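Putative HMP/thiamine permease protein YkoE (Bacillus subtilis, PDB 5EDL) probably serves as the membrane-embedded, substrate-binding S component of an energy-coupling factor transporter that imports thiamine or its hydroxymethylpyrimidine precursor. Local coordinates at residues A124-D129 and S133-Y138; L169-V174 and K182-K187; A99-L102 and A108-L111. All blocks are in the same frame, centred on the assembly; numbering follows the deposited sequence.

Contact 1: residues A124-D129 and S133-Y138; sequences ASFIYD and SGYAAY. With VIB (3-(4-amino-2-methyl-pyrimidin-5-ylmethyl)-5-(2-hydroxy-ethyl)-4-methyl-thiazol-3-ium), chain B; MPG ([(Z)-octadec-9-enyl] (2R)-2,3-bis(oxidanyl)propanoate), chain D.
The rings of F126 and Y135 form a T-shaped pair: Y135 turns its CD2–CE2 edge to one face of F126, with centroids 5.3 Å apart and planes at 78°. CD2 of Y135 stands off-centre over that face, toward the rim. One face of Y135 is in turn taken by D129, whose CB lies 3.8 Å from the ring centroid and only 13° off the normal, a CH-pi contact, so D129 lies over a face of Y135 and F126 at its edge, both from helix 111-132. The Y128 ring is met obliquely by S133 OG and by C1 of the MPG lipid of chain D, whose alkyl chain continues along I127 and A124.

This is the end of transmembrane helix 111-132 and the turn after it. D129 O receives S133 N at 2.8 Å, an i to i+4 bond at the helix end, and Y135 N weakly at 3.4 Å. These two bonds accompany the chain's return past D129, and D129, S133 and Y135 line the thiamine pocket.

The D129 carboxylate divides its oxygens. OD1 accepts S133 OG at 2.6 Å, met from 35° above the carboxylate plane, while OD2 takes the hydroxyethyl O1 of VIB at 2.7 Å and also a salt bridge from R150. With CG anti to the carbonyl carbon, the D129 carboxylate lies between serine and ligand. Y135 OH is 4.0 Å from VIB O1, and its hydrogen bonds go to Y40 and E41. VIB is held further by hydrogen bonds to Y44 and Q93.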
loop_
_atom_site.group_PDB
_atom_site.type_symbol
_atom_site.label_atom_id
_atom_site.label_comp_id
_atom_site.label_asym_id
_atom_site.label_seq_id
_atom_site.Cartn_x
_atom_site.Cartn_y
_atom_site.Cartn_z
ATOM N N ALA A 124 -10.622 4.339 4.248
ATOM C CA ALA A 124 -10.106 5.458 5.036
ATOM C C ALA A 124 -9.893 6.715 4.173
ATOM O O ALA A 124 -10.213 7.828 4.593
ATOM C CB ALA A 124 -8.806 5.069 5.722
ATOM N N SER A 125 -9.337 6.529 2.978
ATOM C CA SER A 125 -9.098 7.655 2.097
ATOM C C SER A 125 -10.429 8.196 1.597
ATOM O O SER A 125 -10.546 9.380 1.356
ATOM C CB SER A 125 -8.185 7.276 0.918
ATOM O OG SER A 125 -8.749 6.246 0.131
ATOM N N PHE A 126 -11.434 7.338 1.449
ATOM C CA PHE A 126 -12.735 7.825 0.979
ATOM C C PHE A 126 -13.373 8.720 2.056
ATOM O O PHE A 126 -13.937 9.770 1.758
ATOM C CB PHE A 126 -13.658 6.660 0.603
ATOM C CG PHE A 126 -14.613 6.984 -0.508
ATOM C CD1 PHE A 126 -14.235 6.828 -1.835
ATOM C CD2 PHE A 126 -15.880 7.468 -0.231
ATOM C CE1 PHE A 126 -15.106 7.127 -2.859
ATOM C CE2 PHE A 126 -16.762 7.778 -1.264
ATOM C CZ PHE A 126 -16.375 7.604 -2.577
ATOM N N ILE A 127 -13.241 8.311 3.313
ATOM C CA ILE A 127 -13.691 9.144 4.420
ATOM C C ILE A 127 -12.995 10.501 4.384
ATOM O O ILE A 127 -13.656 11.546 4.471
ATOM C CB ILE A 127 -13.419 8.473 5.774
ATOM C CG1 ILE A 127 -14.286 7.218 5.917
ATOM C CG2 ILE A 127 -13.649 9.475 6.904
ATOM C CD1 ILE A 127 -13.994 6.407 7.172
ATOM N N TYR A 128 -11.668 10.474 4.239
ATOM C CA TYR A 128 -10.873 11.692 4.131
ATOM C C TYR A 128 -11.416 12.615 3.027
ATOM O O TYR A 128 -11.590 13.817 3.238
ATOM C CB TYR A 128 -9.402 11.352 3.855
ATOM C CG TYR A 128 -8.535 12.549 3.511
ATOM C CD1 TYR A 128 -8.411 12.989 2.196
ATOM C CD2 TYR A 128 -7.846 13.236 4.493
ATOM C CE1 TYR A 128 -7.618 14.092 1.872
ATOM C CE2 TYR A 128 -7.044 14.335 4.182
ATOM C CZ TYR A 128 -6.937 14.757 2.866
ATOM O OH TYR A 128 -6.152 15.847 2.548
ATOM N N ASP A 129 -11.691 12.039 1.859
ATOM C CA ASP A 129 -12.150 12.831 0.721
ATOM C C ASP A 129 -13.516 13.484 0.937
ATOM O O ASP A 129 -13.775 14.578 0.429
ATOM C CB ASP A 129 -12.188 11.961 -0.536
ATOM C CG ASP A 129 -10.796 11.647 -1.065
ATOM O OD1 ASP A 129 -9.842 12.414 -0.773
ATOM O OD2 ASP A 129 -10.668 10.641 -1.782
ATOM N N SER A 133 -11.936 16.731 0.164
ATOM C CA SER A 133 -11.695 16.759 -1.279
ATOM C C SER A 133 -12.936 17.052 -2.121
ATOM O O SER A 133 -12.937 16.814 -3.330
ATOM C CB SER A 133 -11.086 15.428 -1.725
ATOM O OG SER A 133 -10.109 14.995 -0.797
ATOM N N GLY A 134 -13.978 17.569 -1.478
ATOM C CA GLY A 134 -15.192 17.963 -2.173
ATOM C C GLY A 134 -16.109 16.816 -2.561
ATOM O O GLY A 134 -17.056 17.021 -3.319
ATOM N N TYR A 135 -15.850 15.613 -2.039
ATOM C CA TYR A 135 -16.678 14.455 -2.370
ATOM C C TYR A 135 -18.089 14.582 -1.816
ATOM O O TYR A 135 -19.014 13.968 -2.323
ATOM C CB TYR A 135 -16.035 13.158 -1.852
ATOM C CG TYR A 135 -15.068 12.546 -2.829
ATOM C CD1 TYR A 135 -14.236 13.352 -3.608
ATOM C CD2 TYR A 135 -14.980 11.168 -2.978
ATOM C CE1 TYR A 135 -13.343 12.796 -4.509
ATOM C CE2 TYR A 135 -14.085 10.599 -3.873
ATOM C CZ TYR A 135 -13.271 11.415 -4.636
ATOM O OH TYR A 135 -12.391 10.845 -5.533
ATOM N N ALA A 136 -18.253 15.389 -0.777
ATOM C CA ALA A 136 -19.550 15.529 -0.140
ATOM C C ALA A 136 -20.561 16.229 -1.060
ATOM O O ALA A 136 -21.761 16.196 -0.807
ATOM C CB ALA A 136 -19.409 16.283 1.174
ATOM N N ALA A 137 -20.065 16.841 -2.131
ATOM C CA ALA A 137 -20.910 17.518 -3.108
ATOM C C ALA A 137 -21.549 16.565 -4.125
ATOM O O ALA A 137 -22.444 16.971 -4.874
ATOM C CB ALA A 137 -20.097 18.593 -3.847
ATOM N N TYR A 138 -21.099 15.307 -4.143
ATOM C CA TYR A 138 -21.491 14.356 -5.189
ATOM C C TYR A 138 -22.725 13.532 -4.808
ATOM O O TYR A 138 -23.085 13.431 -3.632
ATOM C CB TYR A 138 -20.318 13.422 -5.520
ATOM C CG TYR A 138 -19.081 14.159 -5.984
ATOM C CD1 TYR A 138 -19.187 15.271 -6.819
ATOM C CD2 TYR A 138 -17.812 13.767 -5.567
ATOM C CE1 TYR A 138 -18.060 15.963 -7.241
ATOM C CE2 TYR A 138 -16.679 14.455 -5.981
ATOM C CZ TYR A 138 -16.807 15.551 -6.818
ATOM O OH TYR A 138 -15.696 16.248 -7.245
HETATM C CM2 VIB B . 0.443 9.063 -0.637
HETATM N N4A VIB B . -4.173 9.120 -2.262
HETATM C CM4 VIB B . -6.007 11.282 -6.176
HETATM O O1 VIB B . -8.948 11.450 -3.676
HETATM C C7 VIB B . -8.843 12.848 -3.495
HETATM C C6 VIB B . -7.882 13.385 -4.527
HETATM C C2 VIB B . -4.348 12.614 -2.915
HETATM S S1 VIB B . -5.716 13.373 -2.848
HETATM C C5 VIB B . -6.490 12.935 -4.118
HETATM C C4 VIB B . -5.686 11.992 -4.856
HETATM N N3 VIB B . -4.327 11.797 -4.095
HETATM C C7A VIB B . -3.281 10.925 -4.618
HETATM C C4A VIB B . -2.795 9.540 -2.403
HETATM N N3A VIB B . -1.871 9.145 -1.525
HETATM C C2A VIB B . -0.580 9.550 -1.677
HETATM N N1A VIB B . -0.228 10.346 -2.737
HETATM C C6A VIB B . -1.155 10.754 -3.641
HETATM C C5A VIB B . -2.449 10.335 -3.465
HETATM C C2 MPG D . -9.879 13.172 8.794
HETATM C C3 MPG D . -10.349 11.875 8.165
HETATM C C4 MPG D . -10.366 10.787 9.216
HETATM C C5 MPG D . -10.584 9.416 8.607
HETATM C C6 MPG D . -10.362 8.380 9.690
HETATM C C7 MPG D . -10.843 7.009 9.248
HETATM C C8 MPG D . -9.670 6.121 8.874
HETATM C C9 MPG D . -9.317 5.172 10.000
HETATM C C10 MPG D . -9.623 3.859 9.910
HETATM C C11 MPG D . -10.324 3.309 8.682
HETATM C C12 MPG D . -11.327 2.246 9.084
HETATM C C13 MPG D . -11.392 1.174 8.018
HETATM O O1 MPG D . -8.682 15.079 7.964
HETATM C C1 MPG D . -9.811 14.259 7.747
HETATM C CXD MPG D . -7.818 17.411 7.411
HETATM O O2 MPG D . -6.850 17.474 8.431
HETATM C C21 MPG D . -8.384 18.797 7.180
HETATM O O3 MPG D . -7.442 19.592 6.491
HETATM O O4 MPG D . -10.056 16.883 7.978
HETATM C CX3 MPG D . -8.931 16.457 7.806
#

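Contact 2: residues L169-V174 and K182-K187; sequences LAYTGV and KELKKK
A170 and L184 are the closest backbone pair, their CA atoms 7.2 Å apart, where the end of helix 140-170 meets helix 179-192; a type I beta turn from A170 to G173 leads the chain off, G173 being the first residue to leave helical angles, with positive phi (99°).

L184 supplies the whole of the second side of the contact. Its CG stands anti to the backbone N (chi1 176°), which carries both methyls toward the turn. CD2 rests 3.4 Å from A170 O and 4.2 Å from A170 CB. The same methyl lies 3.9 Å from CD1 of Y171, approaching the ring obliquely, while the other, CD1, meets Y171 CE1. The Y171 side chain runs across that of L184 at roughly a right angle: although its CA–CB bond points away from 182-187, the ring end returns to cross the leucine. No hydrogen bond spans the two segments; the association is van der Waals packing of the L184 methyls on A170, including its carbonyl O, and on the Y171 ring.

The turn is closed by G173 N to A170 O, and L169 O just before it accepts both T172 N and T172 OG1, the latter at 2.6 Å, in the carbonyl plane and on a lone pair.

Around this spot A170 also touches L180 and Y171 reaches R188, extending the packing along helix 179-192, while E183, on the same helix, forms a salt bridge with R59, just beyond helix 49-58.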
loop_
_atom_site.group_PDB
_atom_site.type_symbol
_atom_site.label_atom_id
_atom_site.label_comp_id
_atom_site.label_asym_id
_atom_site.label_seq_id
_atom_site.Cartn_x
_atom_site.Cartn_y
_atom_site.Cartn_z
ATOM N N LEU A 169 10.881 -9.416 -5.312
ATOM C CA LEU A 169 12.057 -9.001 -4.551
ATOM C C LEU A 169 12.630 -10.167 -3.739
ATOM O O LEU A 169 13.839 -10.393 -3.738
ATOM C CB LEU A 169 11.717 -7.832 -3.625
ATOM C CG LEU A 169 11.574 -6.463 -4.308
ATOM C CD1 LEU A 169 10.870 -5.456 -3.396
ATOM C CD2 LEU A 169 12.947 -5.937 -4.742
ATOM N N ALA A 170 11.755 -10.901 -3.052
ATOM C CA ALA A 170 12.182 -12.058 -2.259
ATOM C C ALA A 170 13.003 -13.044 -3.081
ATOM O O ALA A 170 13.982 -13.591 -2.592
ATOM C CB ALA A 170 10.989 -12.759 -1.652
ATOM N N TYR A 171 12.603 -13.246 -4.332
ATOM C CA TYR A 171 13.309 -14.142 -5.240
ATOM C C TYR A 171 14.713 -13.637 -5.629
ATOM O O TYR A 171 15.518 -14.408 -6.131
ATOM C CB TYR A 171 12.477 -14.375 -6.513
ATOM C CG TYR A 171 11.180 -15.149 -6.313
ATOM C CD1 TYR A 171 11.142 -16.306 -5.550
ATOM C CD2 TYR A 171 9.994 -14.720 -6.902
ATOM C CE1 TYR A 171 9.965 -17.013 -5.375
ATOM C CE2 TYR A 171 8.808 -15.414 -6.723
ATOM C CZ TYR A 171 8.798 -16.560 -5.962
ATOM O OH TYR A 171 7.620 -17.254 -5.779
ATOM N N THR A 172 15.015 -12.357 -5.411
ATOM C CA THR A 172 16.357 -11.851 -5.738
ATOM C C THR A 172 17.360 -12.197 -4.638
ATOM O O THR A 172 18.571 -12.162 -4.857
ATOM C CB THR A 172 16.379 -10.309 -5.970
ATOM O OG1 THR A 172 16.054 -9.611 -4.757
ATOM C CG2 THR A 172 15.395 -9.904 -7.066
ATOM N N GLY A 173 16.848 -12.531 -3.457
ATOM C CA GLY A 173 17.689 -12.823 -2.311
ATOM C C GLY A 173 17.830 -11.650 -1.346
ATOM O O GLY A 173 18.344 -11.800 -0.240
ATOM N N VAL A 174 17.363 -10.476 -1.754
ATOM C CA VAL A 174 17.672 -9.266 -1.001
ATOM C C VAL A 174 16.857 -9.163 0.290
ATOM O O VAL A 174 17.177 -8.372 1.181
ATOM C CB VAL A 174 17.443 -8.008 -1.861
ATOM C CG1 VAL A 174 15.947 -7.703 -1.994
ATOM C CG2 VAL A 174 18.202 -6.822 -1.278
ATOM N N LYS A 182 12.630 -15.326 5.017
ATOM C CA LYS A 182 12.630 -16.535 5.834
ATOM C C LYS A 182 11.562 -17.517 5.358
ATOM O O LYS A 182 11.791 -18.731 5.336
ATOM C CB LYS A 182 12.406 -16.193 7.307
ATOM C CG LYS A 182 13.549 -15.417 7.951
ATOM C CD LYS A 182 13.364 -15.329 9.464
ATOM C CE LYS A 182 14.522 -14.604 10.140
ATOM N NZ LYS A 182 14.469 -13.127 9.922
ATOM N N GLU A 183 10.397 -16.986 4.981
ATOM C CA GLU A 183 9.317 -17.816 4.464
ATOM C C GLU A 183 9.745 -18.526 3.183
ATOM O O GLU A 183 9.525 -19.722 3.032
ATOM C CB GLU A 183 8.051 -16.992 4.204
ATOM C CG GLU A 183 6.939 -17.807 3.538
ATOM C CD GLU A 183 5.717 -16.975 3.146
ATOM O OE1 GLU A 183 5.625 -15.801 3.555
ATOM O OE2 GLU A 183 4.839 -17.501 2.425
ATOM N N LEU A 184 10.352 -17.783 2.265
ATOM C CA LEU A 184 10.847 -18.368 1.023
ATOM C C LEU A 184 11.886 -19.454 1.313
ATOM O O LEU A 184 11.890 -20.495 0.672
ATOM C CB LEU A 184 11.451 -17.298 0.118
ATOM C CG LEU A 184 12.090 -17.777 -1.186
ATOM C CD1 LEU A 184 11.092 -18.579 -2.007
ATOM C CD2 LEU A 184 12.621 -16.594 -1.988
ATOM N N LYS A 185 12.745 -19.205 2.293
ATOM C CA LYS A 185 13.756 -20.192 2.696
ATOM C C LYS A 185 13.116 -21.497 3.172
ATOM O O LYS A 185 13.490 -22.583 2.728
ATOM C CB LYS A 185 14.652 -19.619 3.791
ATOM C CG LYS A 185 15.838 -18.831 3.265
ATOM C CD LYS A 185 16.757 -18.405 4.405
ATOM C CE LYS A 185 17.056 -19.571 5.333
ATOM N NZ LYS A 185 17.746 -19.129 6.578
ATOM N N LYS A 186 12.154 -21.379 4.076
ATOM C CA LYS A 186 11.384 -22.519 4.553
ATOM C C LYS A 186 10.745 -23.285 3.394
ATOM O O LYS A 186 10.883 -24.501 3.304
ATOM C CB LYS A 186 10.313 -22.053 5.544
ATOM C CG LYS A 186 9.357 -23.134 6.027
ATOM C CD LYS A 186 8.194 -22.506 6.794
ATOM C CE LYS A 186 7.173 -23.539 7.253
ATOM N NZ LYS A 186 5.967 -22.892 7.854
ATOM N N LYS A 187 10.056 -22.576 2.503
ATOM C CA LYS A 187 9.399 -23.234 1.376
ATOM C C LYS A 187 10.393 -23.953 0.459
ATOM O O LYS A 187 10.118 -25.050 -0.020
ATOM C CB LYS A 187 8.572 -22.233 0.572
ATOM C CG LYS A 187 7.221 -21.935 1.209
ATOM C CD LYS A 187 6.499 -20.824 0.472
ATOM C CE LYS A 187 5.204 -20.453 1.163
ATOM N NZ LYS A 187 4.171 -21.504 0.974
#

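Contact 3: residues A99-L102 and A108-L111; sequences AVFL and AYSL. With MPG ([(Z)-octadec-9-enyl] (2R)-2,3-bis(oxidanyl)propanoate), chain C.
F101 and Y109 bring their rings together where transmembrane helix 85-103 meets the loop of a helical hairpin joining 85-103 and 111-132, within the membrane domain of this S component. Backbone separation is appreciable, F101 CA and A108 CA being 7.3 Å apart, and no hydrogen bond crosses between the segments; the contact is made mainly by the two rings.

The aromatic interaction comes first. The ring planes are nearly parallel, at 22°, but the centroids are 5.6 Å apart and the rings are slid so far that they barely overlap; only neighbouring rims meet. Y109 CE1 is the principal touching atom, 3.7 Å from F101 CE1, and it lies at a similar distance from F101 CD1. Each ring is approached obliquely by the other. With CG beside the backbone N (chi1 -66° for F101), the ring of each reaches the other segment, although neither CA–CB bond points at it.

Next is a looser approach to the backbone: A108 O stands at the edge of the F101 ring, near its plane, 4.2 Å from CE1.

Packing on surrounding helices and loops then places the pair. F101 also touches A55 of helix 49-58, A117 of helix 111-132 and W106 in the loop; Y109 packs on Y56 and R59. V100, one residue earlier, touches V113, L116 and A117 of helix 111-132.

Lipid contact marks another side of helix 85-103, where A99 CB lies 3.5 Å from C3 of the MPG molecule of chain C and L102 CD2 approaches its C4.

Among polar bonds, the phenol of Y109 turns back on its own loop, its OH hydrogen-bonded to the backbone O of W106.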
loop_
_atom_site.group_PDB
_atom_site.type_symbol
_atom_site.label_atom_id
_atom_site.label_comp_id
_atom_site.label_asym_id
_atom_site.label_seq_id
_atom_site.Cartn_x
_atom_site.Cartn_y
_atom_site.Cartn_z
ATOM N N ALA A 99 -5.050 -1.111 10.328
ATOM C CA ALA A 99 -6.188 -1.625 11.089
ATOM C C ALA A 99 -6.488 -3.097 10.742
ATOM O O ALA A 99 -6.903 -3.872 11.596
ATOM C CB ALA A 99 -7.425 -0.754 10.848
ATOM N N VAL A 100 -6.283 -3.465 9.487
ATOM C CA VAL A 100 -6.532 -4.841 9.046
ATOM C C VAL A 100 -5.449 -5.790 9.598
ATOM O O VAL A 100 -5.737 -6.935 9.964
ATOM C CB VAL A 100 -6.600 -4.916 7.501
ATOM C CG1 VAL A 100 -6.437 -6.354 6.999
ATOM C CG2 VAL A 100 -7.905 -4.300 6.999
ATOM N N PHE A 101 -4.205 -5.315 9.672
ATOM C CA PHE A 101 -3.141 -6.156 10.238
ATOM C C PHE A 101 -3.294 -6.213 11.744
ATOM O O PHE A 101 -3.063 -7.253 12.345
ATOM C CB PHE A 101 -1.752 -5.652 9.819
ATOM C CG PHE A 101 -1.502 -5.786 8.344
ATOM C CD1 PHE A 101 -1.337 -7.043 7.773
ATOM C CD2 PHE A 101 -1.475 -4.674 7.518
ATOM C CE1 PHE A 101 -1.132 -7.185 6.416
ATOM C CE2 PHE A 101 -1.261 -4.808 6.154
ATOM C CZ PHE A 101 -1.099 -6.060 5.600
ATOM N N LEU A 102 -3.726 -5.107 12.352
ATOM C CA LEU A 102 -4.090 -5.122 13.763
ATOM C C LEU A 102 -5.182 -6.165 14.022
ATOM O O LEU A 102 -5.072 -6.987 14.936
ATOM C CB LEU A 102 -4.553 -3.729 14.222
ATOM C CG LEU A 102 -5.317 -3.594 15.548
ATOM C CD1 LEU A 102 -4.464 -4.021 16.742
ATOM C CD2 LEU A 102 -5.835 -2.170 15.741
ATOM N N ALA A 108 -1.209 -12.706 9.972
ATOM C CA ALA A 108 -1.846 -13.210 8.753
ATOM C C ALA A 108 -1.444 -12.413 7.512
ATOM O O ALA A 108 -1.693 -11.203 7.426
ATOM C CB ALA A 108 -3.353 -13.195 8.906
ATOM N N TYR A 109 -0.847 -13.092 6.538
ATOM C CA TYR A 109 -0.367 -12.398 5.349
ATOM C C TYR A 109 -0.777 -13.097 4.056
ATOM O O TYR A 109 -0.180 -12.880 3.007
ATOM C CB TYR A 109 1.154 -12.214 5.451
ATOM C CG TYR A 109 1.487 -11.360 6.650
ATOM C CD1 TYR A 109 1.432 -9.976 6.573
ATOM C CD2 TYR A 109 1.772 -11.936 7.881
ATOM C CE1 TYR A 109 1.693 -9.192 7.667
ATOM C CE2 TYR A 109 2.024 -11.159 8.992
ATOM C CZ TYR A 109 1.993 -9.783 8.877
ATOM O OH TYR A 109 2.248 -8.989 9.970
ATOM N N SER A 110 -1.844 -13.891 4.134
ATOM C CA SER A 110 -2.445 -14.479 2.945
ATOM C C SER A 110 -3.012 -13.365 2.043
ATOM O O SER A 110 -3.266 -12.248 2.500
ATOM C CB SER A 110 -3.545 -15.480 3.327
ATOM O OG SER A 110 -4.697 -14.804 3.813
ATOM N N LEU A 111 -3.198 -13.680 0.765
ATOM C CA LEU A 111 -3.637 -12.695 -0.220
ATOM C C LEU A 111 -4.942 -11.980 0.163
ATOM O O LEU A 111 -5.038 -10.767 0.012
ATOM C CB LEU A 111 -3.802 -13.349 -1.589
ATOM C CG LEU A 111 -4.242 -12.398 -2.710
ATOM C CD1 LEU A 111 -3.236 -11.267 -2.874
ATOM C CD2 LEU A 111 -4.421 -13.168 -4.032
HETATM C C2 MPG C . -8.278 2.218 13.107
HETATM C C3 MPG C . -7.522 1.090 13.774
HETATM C C4 MPG C . -6.060 1.163 13.389
HETATM C C5 MPG C . -5.404 2.294 14.145
HETATM C C6 MPG C . -4.182 1.782 14.866
HETATM C C7 MPG C . -3.091 1.524 13.858
HETATM C C8 MPG C . -1.751 1.477 14.558
HETATM C C9 MPG C . -1.535 0.086 15.109
HETATM C C10 MPG C . -0.350 -0.309 15.626
HETATM C C11 MPG C . 0.851 0.609 15.697
HETATM C C12 MPG C . 1.366 0.600 17.120
HETATM C C13 MPG C . 1.926 -0.766 17.471
HETATM C C14 MPG C . 1.015 -1.515 18.423
HETATM C C15 MPG C . 1.838 -2.365 19.367
HETATM C C16 MPG C . 1.255 -3.758 19.441
HETATM C C17 MPG C . 2.172 -4.657 20.236
HETATM C C18 MPG C . 1.967 -6.084 19.781
HETATM O O1 MPG C . -10.518 1.795 12.421
HETATM C C1 MPG C . -9.730 2.168 13.527
#

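Overall arrangement
Contact 1 is the buried one and the polar one: charge, ligand and aromatic rings meet at one end of helix 111-132. Contacts 2 and 3 are only partly buried and are held by van der Waals packing, of leucine methyls in contact 2 and of slid rings in contact 3, with no hydrogen bond between their segments. Contacts 1 and 3 belong to neighbouring helices, since 85-103 is followed by 111-132, and each touches a different MPG molecule; their nearest atoms are about 8 Å apart. Contact 2, at the end of helix 140-170, lies on the other side of the chain's centre from contact 1, with centres 39 Å apart, but its nearest atoms come within about 6 Å of contact 3.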